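Local structure of type-2 restriction enzyme AgeI (Thalassobius gelatinovorus, 5DWA) at residues M1-L5 / H14-V20; K123-R129 / R139-M144; I228-F234 / T251-I257. The protein recognises the double-stranded DNA sequence 5'-ACCGGT-3' and cleaves it after the first A, leaving fragments with terminal 5'-phosphates. One frame throughout, in Å; residues are numbered along the deposited sequence. Where two conformers were deposited one is given.

Contact 1 (M1-L5 / H14-V20); sequences MRLDL and HVMLDNV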
loop_
_atom_site.group_PDB
_atom_site.type_symbol
_atom_site.label_atom_id
_atom_site.label_comp_id
_atom_site.label_asym_id
_atom_site.label_seq_id
_atom_site.Cartn_x
_atom_site.Cartn_y
_atom_site.Cartn_z
ATOM N N MET A 1 3.261 7.755 -31.974
ATOM C CA MET A 1 2.776 6.533 -32.608
ATOM C C MET A 1 1.530 6.013 -31.904
ATOM O O MET A 1 1.269 6.360 -30.754
ATOM C CB MET A 1 3.858 5.454 -32.598
ATOM C CG MET A 1 4.201 4.956 -31.201
ATOM S SD MET A 1 5.507 3.722 -31.169
ATOM C CE MET A 1 4.620 2.265 -31.708
ATOM N N ARG A 2 0.762 5.179 -32.594
ATOM C CA ARG A 2 -0.335 4.479 -31.949
ATOM C C ARG A 2 0.198 3.191 -31.343
ATOM O O ARG A 2 0.738 2.340 -32.048
ATOM C CB ARG A 2 -1.470 4.173 -32.928
ATOM C CG ARG A 2 -2.700 3.593 -32.243
ATOM C CD ARG A 2 -3.691 3.009 -33.229
ATOM N NE ARG A 2 -3.276 1.683 -33.672
ATOM C CZ ARG A 2 -3.880 0.994 -34.633
ATOM N NH1 ARG A 2 -4.927 1.508 -35.264
ATOM N NH2 ARG A 2 -3.432 -0.208 -34.962
ATOM N N LEU A 3 0.057 3.058 -30.029
ATOM C CA LEU A 3 0.463 1.842 -29.341
ATOM C C LEU A 3 -0.644 0.806 -29.349
ATOM O O LEU A 3 -1.795 1.122 -29.064
ATOM C CB LEU A 3 0.862 2.153 -27.898
ATOM C CG LEU A 3 2.354 2.191 -27.586
ATOM C CD1 LEU A 3 2.558 2.486 -26.107
ATOM C CD2 LEU A 3 3.016 0.881 -27.969
ATOM N N ASP A 4 -0.291 -0.432 -29.672
ATOM C CA ASP A 4 -1.240 -1.532 -29.605
ATOM C C ASP A 4 -0.935 -2.368 -28.375
ATOM O O ASP A 4 0.141 -2.953 -28.258
ATOM C CB ASP A 4 -1.173 -2.386 -30.871
ATOM C CG ASP A 4 -1.398 -1.575 -32.127
ATOM O OD1 ASP A 4 -2.177 -0.600 -32.075
ATOM O OD2 ASP A 4 -0.785 -1.906 -33.166
ATOM N N LEU A 5 -1.881 -2.417 -27.447
ATOM C CA LEU A 5 -1.649 -3.087 -26.176
ATOM C C LEU A 5 -2.423 -4.386 -26.082
ATOM O O LEU A 5 -3.643 -4.402 -26.223
ATOM C CB LEU A 5 -2.028 -2.171 -25.012
ATOM C CG LEU A 5 -1.379 -0.785 -25.024
ATOM C CD1 LEU A 5 -1.779 -0.005 -23.782
ATOM C CD2 LEU A 5 0.134 -0.883 -25.165
ATOM N N HIS A 14 -5.731 0.519 -27.574
ATOM C CA HIS A 14 -4.835 1.448 -28.229
ATOM C C HIS A 14 -4.685 2.672 -27.361
ATOM O O HIS A 14 -5.602 3.041 -26.627
ATOM C CB HIS A 14 -5.361 1.828 -29.613
ATOM C CG HIS A 14 -5.700 0.645 -30.463
ATOM N ND1 HIS A 14 -4.761 -0.014 -31.227
ATOM C CD2 HIS A 14 -6.868 -0.014 -30.647
ATOM C CE1 HIS A 14 -5.339 -1.022 -31.855
ATOM N NE2 HIS A 14 -6.616 -1.045 -31.519
ATOM N N VAL A 15 -3.512 3.277 -27.430
ATOM C CA VAL A 15 -3.280 4.549 -26.773
ATOM C C VAL A 15 -2.215 5.265 -27.593
ATOM O O VAL A 15 -1.337 4.626 -28.177
ATOM C CB VAL A 15 -2.842 4.374 -25.288
ATOM C CG1 VAL A 15 -1.471 3.722 -25.198
ATOM C CG2 VAL A 15 -2.852 5.718 -24.558
ATOM N N MET A 16 -2.293 6.588 -27.666
ATOM C CA MET A 16 -1.297 7.338 -28.422
ATOM C C MET A 16 -0.069 7.638 -27.571
ATOM O O MET A 16 -0.183 8.110 -26.440
ATOM C CB MET A 16 -1.897 8.635 -28.964
ATOM C CG MET A 16 -3.036 8.413 -29.949
ATOM S SD MET A 16 -2.534 7.443 -31.386
ATOM C CE MET A 16 -1.259 8.501 -32.064
ATOM N N LEU A 17 1.099 7.346 -28.131
ATOM C CA LEU A 17 2.374 7.563 -27.472
ATOM C C LEU A 17 3.124 8.649 -28.235
ATOM O O LEU A 17 3.843 8.369 -29.202
ATOM C CB LEU A 17 3.180 6.265 -27.413
ATOM C CG LEU A 17 4.525 6.318 -26.692
ATOM C CD1 LEU A 17 4.311 6.597 -25.205
ATOM C CD2 LEU A 17 5.304 5.024 -26.907
ATOM N N ASP A 18 2.923 9.891 -27.800
ATOM C CA ASP A 18 3.458 11.069 -28.477
ATOM C C ASP A 18 4.978 11.121 -28.473
ATOM O O ASP A 18 5.618 10.756 -27.488
ATOM C CB ASP A 18 2.910 12.339 -27.825
ATOM C CG ASP A 18 1.398 12.364 -27.782
ATOM O OD1 ASP A 18 0.771 12.060 -28.817
ATOM O OD2 ASP A 18 0.838 12.685 -26.712
ATOM N N ASN A 19 5.539 11.591 -29.587
ATOM C CA ASN A 19 6.983 11.766 -29.757
ATOM C C ASN A 19 7.789 10.489 -29.551
ATOM O O ASN A 19 8.917 10.518 -29.055
ATOM C CB ASN A 19 7.487 12.873 -28.833
ATOM C CG ASN A 19 6.972 14.236 -29.246
ATOM O OD1 ASN A 19 7.331 14.747 -30.310
ATOM N ND2 ASN A 19 6.108 14.818 -28.429
ATOM N N VAL A 20 7.190 9.368 -29.938
ATOM C CA VAL A 20 7.894 8.101 -30.044
ATOM C C VAL A 20 7.543 7.496 -31.390
ATOM O O VAL A 20 6.371 7.287 -31.686
ATOM C CB VAL A 20 7.510 7.114 -28.925
ATOM C CG1 VAL A 20 8.258 5.794 -29.097
ATOM C CG2 VAL A 20 7.792 7.719 -27.560
#
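Leu3 lies against Val15 and Leu17 on the buried face of an antiparallel beta hairpin: its CB is 3.9 Å from Val15 CG1, and its CD1 is 3.8 Å from Leu17 CD2. Leu5 adds to this apolar row, with its CD1 4.0 Å from Val15 CG1. Tyr25 of helix 22-36, His69 of helix 63-78 and Leu209 cover the same face, so the hairpin rests on the helical part of the fold.

The axes of segments 2-5 and 14-16 approach to 4.6 Å, at 151° between their N-to-C directions. Leu3 and Val15 form the hydrogen-bonded pair, Leu3 N giving to Val15 O at 2.8 Å and Val15 N to Leu3 O at 3.2 Å; Arg2-Met16 and Asp4-His14 are the non-hydrogen-bonded pairs beside it. Past the regular strand the pairing goes on, as Leu17 N donates to Met1 O at 2.8 Å. The terminal amine Met1 N reaches Leu17 O at 2.9 Å and Val20 O at 3.2 Å, thereby joining both ends of the type II turn Leu17-Val20. Met1 SD packs 4.0 Å from Val20 CG1.

The face carrying Arg2, Asp4, His14 and Met16 is exposed and largely polar. Asp4 OD1 accepts from His14 ND1 at 2.8 Å and also takes Arg2 NE at 3.0 Å in a salt bridge, while the thioether of Met16 covers the Arg2 backbone, SD to CA 3.7 Å. One carboxylate oxygen thus serves a partner on each strand. The chemistry is that of a two-faced hairpin, apolar toward the helices and mostly polar on the exposed face, with the chain's amino terminus held by backbone carbonyls.

Contact 2 (K123-R129 / R139-M144); sequences KGLALTR and RKVDVM. With nucleotides of chain C.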
loop_
_atom_site.group_PDB
_atom_site.type_symbol
_atom_site.label_atom_id
_atom_site.label_comp_id
_atom_site.label_asym_id
_atom_site.label_seq_id
_atom_site.Cartn_x
_atom_site.Cartn_y
_atom_site.Cartn_z
ATOM N N LYS A 123 19.961 1.653 5.042
ATOM C CA LYS A 123 19.031 2.624 5.599
ATOM C C LYS A 123 19.343 3.003 7.052
ATOM O O LYS A 123 19.204 4.167 7.424
ATOM C CB LYS A 123 17.594 2.104 5.477
ATOM C CG LYS A 123 16.557 3.172 5.708
ATOM C CD LYS A 123 15.184 2.761 5.171
ATOM C CE LYS A 123 15.037 3.009 3.671
ATOM N NZ LYS A 123 13.620 2.784 3.245
ATOM N N GLY A 124 19.775 2.034 7.858
ATOM C CA GLY A 124 20.047 2.277 9.266
ATOM C C GLY A 124 21.052 3.385 9.516
ATOM O O GLY A 124 20.810 4.275 10.330
ATOM N N LEU A 125 22.173 3.341 8.806
ATOM C CA LEU A 125 23.206 4.360 8.964
ATOM C C LEU A 125 22.734 5.697 8.412
ATOM O O LEU A 125 22.941 6.747 9.028
ATOM C CB LEU A 125 24.506 3.920 8.277
ATOM C CG LEU A 125 25.649 4.936 8.272
ATOM C CD1 LEU A 125 26.126 5.240 9.685
ATOM C CD2 LEU A 125 26.799 4.409 7.433
ATOM N N ALA A 126 22.065 5.654 7.263
ATOM C CA ALA A 126 21.570 6.872 6.647
ATOM C C ALA A 126 20.600 7.608 7.572
ATOM O O ALA A 126 20.717 8.820 7.759
ATOM C CB ALA A 126 20.906 6.553 5.314
ATOM N N LEU A 127 19.650 6.874 8.155
ATOM C CA LEU A 127 18.673 7.470 9.063
ATOM C C LEU A 127 19.357 8.014 10.321
ATOM O O LEU A 127 18.971 9.059 10.837
ATOM C CB LEU A 127 17.590 6.455 9.446
ATOM C CG LEU A 127 16.713 6.016 8.269
ATOM C CD1 LEU A 127 15.653 5.014 8.708
ATOM C CD2 LEU A 127 16.074 7.228 7.605
ATOM N N THR A 128 20.374 7.301 10.796
ATOM C CA THR A 128 21.125 7.744 11.966
ATOM C C THR A 128 21.832 9.055 11.682
ATOM O O THR A 128 21.802 9.982 12.503
ATOM C CB THR A 128 22.151 6.695 12.405
ATOM O OG1 THR A 128 21.465 5.487 12.756
ATOM C CG2 THR A 128 22.965 7.202 13.605
ATOM N N ARG A 129 22.466 9.132 10.518
ATOM C CA ARG A 129 23.164 10.346 10.120
ATOM C C ARG A 129 22.178 11.484 9.880
ATOM O O ARG A 129 22.504 12.643 10.118
ATOM C CB ARG A 129 24.019 10.081 8.878
ATOM C CG ARG A 129 25.148 9.086 9.125
ATOM C CD ARG A 129 25.856 8.718 7.833
ATOM N NE ARG A 129 26.481 9.884 7.214
ATOM C CZ ARG A 129 26.369 10.213 5.929
ATOM N NH1 ARG A 129 25.633 9.476 5.102
ATOM N NH2 ARG A 129 26.978 11.299 5.471
ATOM N N ARG A 139 11.325 5.412 8.469
ATOM C CA ARG A 139 11.959 4.542 7.475
ATOM C C ARG A 139 11.494 4.791 6.043
ATOM O O ARG A 139 12.176 4.401 5.091
ATOM C CB ARG A 139 11.720 3.069 7.818
ATOM C CG ARG A 139 12.252 2.659 9.181
ATOM C CD ARG A 139 12.671 1.195 9.197
ATOM N NE ARG A 139 14.117 1.035 9.327
ATOM C CZ ARG A 139 14.886 0.413 8.437
ATOM N NH1 ARG A 139 14.351 -0.121 7.348
ATOM N NH2 ARG A 139 16.189 0.314 8.641
ATOM N N LYS A 140 10.345 5.440 5.890
ATOM C CA LYS A 140 9.777 5.647 4.552
ATOM C C LYS A 140 10.426 6.845 3.868
ATOM O O LYS A 140 9.827 7.922 3.732
ATOM C CB LYS A 140 8.251 5.815 4.615
ATOM C CG LYS A 140 7.539 5.871 3.258
ATOM C CD LYS A 140 7.895 4.692 2.347
ATOM C CE LYS A 140 6.836 4.522 1.246
ATOM N NZ LYS A 140 7.290 3.632 0.144
ATOM N N VAL A 141 11.675 6.641 3.460
ATOM C CA VAL A 141 12.411 7.582 2.624
ATOM C C VAL A 141 13.339 6.723 1.782
ATOM O O VAL A 141 13.827 5.698 2.259
ATOM C CB VAL A 141 13.164 8.637 3.465
ATOM C CG1 VAL A 141 14.196 7.989 4.374
ATOM C CG2 VAL A 141 13.792 9.687 2.566
ATOM N N ASP A 142 13.561 7.108 0.530
ATOM C CA ASP A 142 14.150 6.179 -0.434
ATOM C C ASP A 142 15.584 6.472 -0.861
ATOM O O ASP A 142 16.391 5.559 -0.981
ATOM C CB ASP A 142 13.243 6.123 -1.666
ATOM C CG ASP A 142 11.813 5.826 -1.295
ATOM O OD1 ASP A 142 11.597 4.841 -0.561
ATOM O OD2 ASP A 142 10.917 6.590 -1.696
ATOM N N VAL A 143 15.881 7.734 -1.122
ATOM C CA VAL A 143 17.187 8.107 -1.645
ATOM C C VAL A 143 17.734 9.236 -0.774
ATOM O O VAL A 143 17.037 10.211 -0.501
ATOM C CB VAL A 143 17.097 8.548 -3.125
ATOM C CG1 VAL A 143 18.459 8.945 -3.659
ATOM C CG2 VAL A 143 16.434 7.470 -4.005
ATOM N N MET A 144 18.966 9.117 -0.301
ATOM C CA MET A 144 19.481 10.196 0.528
ATOM C C MET A 144 20.201 11.227 -0.336
ATOM O O MET A 144 20.683 10.911 -1.427
ATOM C CB MET A 144 20.380 9.653 1.651
ATOM C CG MET A 144 21.808 9.347 1.301
ATOM S SD MET A 144 22.782 9.023 2.803
ATOM C CE MET A 144 23.971 7.891 2.108
ATOM P P DC C 5 7.321 0.500 0.477
ATOM O OP1 DC C 5 8.358 1.458 0.935
ATOM O OP2 DC C 5 5.954 0.570 1.035
ATOM O "O5'" DC C 5 7.232 0.589 -1.113
ATOM C "C5'" DC C 5 8.410 0.496 -1.895
ATOM C "C4'" DC C 5 8.188 -0.430 -3.072
ATOM O "O4'" DC C 5 8.023 -1.768 -2.592
ATOM C "C3'" DC C 5 6.930 -0.127 -3.860
ATOM O "O3'" DC C 5 7.255 0.790 -4.878
ATOM C "C2'" DC C 5 6.534 -1.500 -4.433
ATOM C "C1'" DC C 5 7.193 -2.504 -3.475
ATOM N N1 DC C 5 6.235 -3.303 -2.639
ATOM C C2 DC C 5 6.148 -4.690 -2.814
ATOM O O2 DC C 5 6.857 -5.227 -3.665
ATOM N N3 DC C 5 5.295 -5.406 -2.040
ATOM C C4 DC C 5 4.543 -4.781 -1.120
ATOM N N4 DC C 5 3.720 -5.526 -0.376
ATOM C C5 DC C 5 4.625 -3.374 -0.917
ATOM C C6 DC C 5 5.468 -2.679 -1.687
HETATM O O HOH W 1 13.044 2.843 0.516
#
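Lys123 extends from the first turn of helix 123-130 across the loop that leads into strand 143-148, and its ammonium group is fully engaged there. NZ donates to Arg139 O at 2.8 Å and to Val141 O at 3.1 Å, and a third bond of 2.8 Å from NZ goes to water 1, which is also hydrogen-bonded to Asp142 OD1 at 2.7 Å. The other carboxylate oxygen, Asp142 OD2, accepts from the backbone N of Ala167. Arg139 O also receives Val141 N at 2.8 Å, closing an inverse gamma turn centred on Lys140.

The CA-to-CB bond of Lys140 points away from the helix, and its NZ bonds OP1 of DC5 of chain C at 2.5 Å. Behind the polar cluster, Leu127 CD2 meets Val141 CG1 at 3.8 Å and Ala126 CB meets Met144 SD at 4.0 Å. Arg129 NH1 passes 3.7 Å from Met144 SD, but its charge is met by Glu146. The Arg139 guanidinium lies with one face over Lys123 CD.

Asp142 and Val143, both opposite Ile165, make a classic beta bulge at the start of the strand. Asp142, just before strand 143-148, and Lys168, at the end of the adjacent strand 159-168, probably correspond to the Asp and Lys of the PD-(D/E)XK nuclease core.

Contact 3 (I228-F234 / T251-I257); sequences IEGHGDF and TPSGRHI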
loop_
_atom_site.group_PDB
_atom_site.type_symbol
_atom_site.label_atom_id
_atom_site.label_comp_id
_atom_site.label_asym_id
_atom_site.label_seq_id
_atom_site.Cartn_x
_atom_site.Cartn_y
_atom_site.Cartn_z
ATOM N N ILE A 228 0.521 18.551 -0.612
ATOM C CA ILE A 228 1.665 19.363 -0.985
ATOM C C ILE A 228 1.396 20.861 -0.893
ATOM O O ILE A 228 2.074 21.585 -0.155
ATOM C CB ILE A 228 2.113 19.027 -2.419
ATOM C CG1 ILE A 228 2.529 17.558 -2.505
ATOM C CG2 ILE A 228 3.249 19.936 -2.865
ATOM C CD1 ILE A 228 2.383 16.953 -3.898
ATOM N N GLU A 229 0.403 21.321 -1.644
ATOM C CA GLU A 229 0.137 22.748 -1.768
ATOM C C GLU A 229 -0.597 23.312 -0.558
ATOM O O GLU A 229 -0.458 24.489 -0.239
ATOM C CB GLU A 229 -0.667 23.022 -3.044
ATOM C CG GLU A 229 0.069 22.621 -4.321
ATOM C CD GLU A 229 -0.691 22.992 -5.577
ATOM O OE1 GLU A 229 -1.878 23.370 -5.469
ATOM O OE2 GLU A 229 -0.101 22.912 -6.671
ATOM N N GLY A 230 -1.376 22.474 0.115
ATOM C CA GLY A 230 -2.161 22.940 1.245
ATOM C C GLY A 230 -1.470 22.702 2.571
ATOM O O GLY A 230 -1.224 23.638 3.331
ATOM N N HIS A 231 -1.143 21.441 2.842
ATOM C CA HIS A 231 -0.564 21.050 4.122
ATOM C C HIS A 231 0.957 21.230 4.183
ATOM O O HIS A 231 1.535 21.279 5.270
ATOM C CB HIS A 231 -0.915 19.595 4.434
ATOM C CG HIS A 231 -2.381 19.350 4.612
ATOM N ND1 HIS A 231 -2.934 18.087 4.588
ATOM C CD2 HIS A 231 -3.410 20.206 4.818
ATOM C CE1 HIS A 231 -4.239 18.176 4.771
ATOM N NE2 HIS A 231 -4.554 19.451 4.913
ATOM N N GLY A 232 1.601 21.324 3.022
ATOM C CA GLY A 232 3.048 21.474 2.961
ATOM C C GLY A 232 3.808 20.266 3.476
ATOM O O GLY A 232 4.812 20.404 4.181
ATOM N N ASP A 233 3.340 19.077 3.106
ATOM C CA ASP A 233 3.889 17.834 3.647
ATOM C C ASP A 233 5.258 17.456 3.066
ATOM O O ASP A 233 5.893 16.534 3.568
ATOM C CB ASP A 233 2.909 16.681 3.417
ATOM C CG ASP A 233 1.690 16.759 4.318
ATOM O OD1 ASP A 233 1.794 17.362 5.408
ATOM O OD2 ASP A 233 0.634 16.206 3.938
ATOM N N PHE A 234 5.696 18.154 2.017
ATOM C CA PHE A 234 7.002 17.916 1.381
ATOM C C PHE A 234 7.676 19.244 1.057
ATOM O O PHE A 234 7.003 20.257 0.873
ATOM C CB PHE A 234 6.859 17.082 0.090
ATOM C CG PHE A 234 6.260 15.733 0.311
ATOM C CD1 PHE A 234 7.058 14.647 0.629
ATOM C CD2 PHE A 234 4.889 15.549 0.224
ATOM C CE1 PHE A 234 6.501 13.402 0.855
ATOM C CE2 PHE A 234 4.323 14.310 0.444
ATOM C CZ PHE A 234 5.130 13.229 0.756
ATOM N N THR A 251 1.294 29.083 -3.438
ATOM C CA THR A 251 0.462 28.067 -2.819
ATOM C C THR A 251 0.315 28.427 -1.345
ATOM O O THR A 251 1.167 29.123 -0.798
ATOM C CB THR A 251 1.065 26.651 -2.972
ATOM O OG1 THR A 251 2.285 26.569 -2.232
ATOM C CG2 THR A 251 1.337 26.328 -4.438
ATOM N N PRO A 252 -0.773 27.973 -0.706
ATOM C CA PRO A 252 -0.995 28.272 0.713
ATOM C C PRO A 252 0.167 27.830 1.600
ATOM O O PRO A 252 0.532 28.536 2.539
ATOM C CB PRO A 252 -2.265 27.484 1.040
ATOM C CG PRO A 252 -2.996 27.413 -0.256
ATOM C CD PRO A 252 -1.928 27.283 -1.310
ATOM N N SER A 253 0.760 26.682 1.287
ATOM C CA SER A 253 1.862 26.162 2.088
ATOM C C SER A 253 3.220 26.730 1.685
ATOM O O SER A 253 4.181 26.637 2.442
ATOM C CB SER A 253 1.909 24.639 1.987
ATOM O OG SER A 253 2.330 24.247 0.696
ATOM N N GLY A 254 3.303 27.289 0.482
ATOM C CA GLY A 254 4.566 27.766 -0.052
ATOM C C GLY A 254 5.367 26.663 -0.735
ATOM O O GLY A 254 6.455 26.901 -1.247
ATOM N N ARG A 255 4.811 25.454 -0.735
ATOM C CA ARG A 255 5.449 24.298 -1.358
ATOM C C ARG A 255 4.852 24.071 -2.734
ATOM O O ARG A 255 3.651 24.250 -2.930
ATOM C CB ARG A 255 5.271 23.053 -0.492
ATOM C CG ARG A 255 5.686 23.249 0.963
ATOM C CD ARG A 255 7.151 23.621 1.071
ATOM N NE ARG A 255 7.562 23.751 2.467
ATOM C CZ ARG A 255 8.808 23.987 2.864
ATOM N NH1 ARG A 255 9.779 24.122 1.972
ATOM N NH2 ARG A 255 9.082 24.087 4.158
ATOM N N HIS A 256 5.684 23.641 -3.678
ATOM C CA HIS A 256 5.266 23.591 -5.070
ATOM C C HIS A 256 5.429 22.229 -5.724
ATOM O O HIS A 256 6.269 21.431 -5.321
ATOM C CB HIS A 256 6.046 24.627 -5.872
ATOM C CG HIS A 256 5.681 26.038 -5.541
ATOM N ND1 HIS A 256 6.039 26.642 -4.354
ATOM C CD2 HIS A 256 4.982 26.963 -6.240
ATOM C CE1 HIS A 256 5.577 27.881 -4.339
ATOM N NE2 HIS A 256 4.934 28.101 -5.472
ATOM N N ILE A 257 4.583 21.983 -6.720
ATOM C CA ILE A 257 4.742 20.877 -7.656
ATOM C C ILE A 257 5.389 21.413 -8.932
ATOM O O ILE A 257 4.868 22.350 -9.556
ATOM C CB ILE A 257 3.390 20.215 -7.987
ATOM C CG1 ILE A 257 2.821 19.504 -6.760
ATOM C CG2 ILE A 257 3.537 19.226 -9.136
ATOM C CD1 ILE A 257 1.317 19.305 -6.811
HETATM O O HOH W 2 5.927 22.968 4.732
#
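Ile228 opens the C-terminal end of helix 223-230, where Ser253, the first residue of an ST turn (OG to Arg255 N 3.1 Å), donates to two carbonyls. Ile228 O accepts Ser253 OG at 2.8 Å, and its side chain packs on the loop's far end, CD1 to Ile257 CG1 3.9 Å. Glu229 follows: its O takes Ser253 N at 2.9 Å, and its CG lies 3.9 Å from Thr251 CG2, while its carboxylate turns to Arg225 and Ser247. The loop thus supplies one side-chain and one backbone donor to this part of the helix. Gly230 O comes 3.6 Å from Ser253 CB. At Gly232 the chain leaves the helix with positive phi, and a beta carbon there would point toward Ser253 and fall 3.0 Å from its CB. Phe234 turns its ring edge-to-face with His166. Arg255 CG touches Phe234 O at 3.3 Å, and water 2 bridges the remaining gap, donating to Gly232 O at 2.8 Å and accepting from Arg255 NE at 2.9 Å.

From the N terminus, contact 1 closes the hairpin of strands 2-8 and 11-16 and sets it on helices 22-36 and 63-78. The chain then passes through helices 22-36 to 84-109 and edge strand 113-117 to contact 2, where the loop after helix 123-130 returns into strand 143-148 of the mixed sheet. Contact 3 closes the longest of the three loops, running through strand 236-239 and back to edge strand 257-259. The three follow in series, none nested or crossed. Contacts 1 and 2 lie on opposite sides of the chain's centre, their centres about 39 Å apart; contacts 2 and 3 lead into strands of the same sheet, with nearest atoms about 7 Å apart.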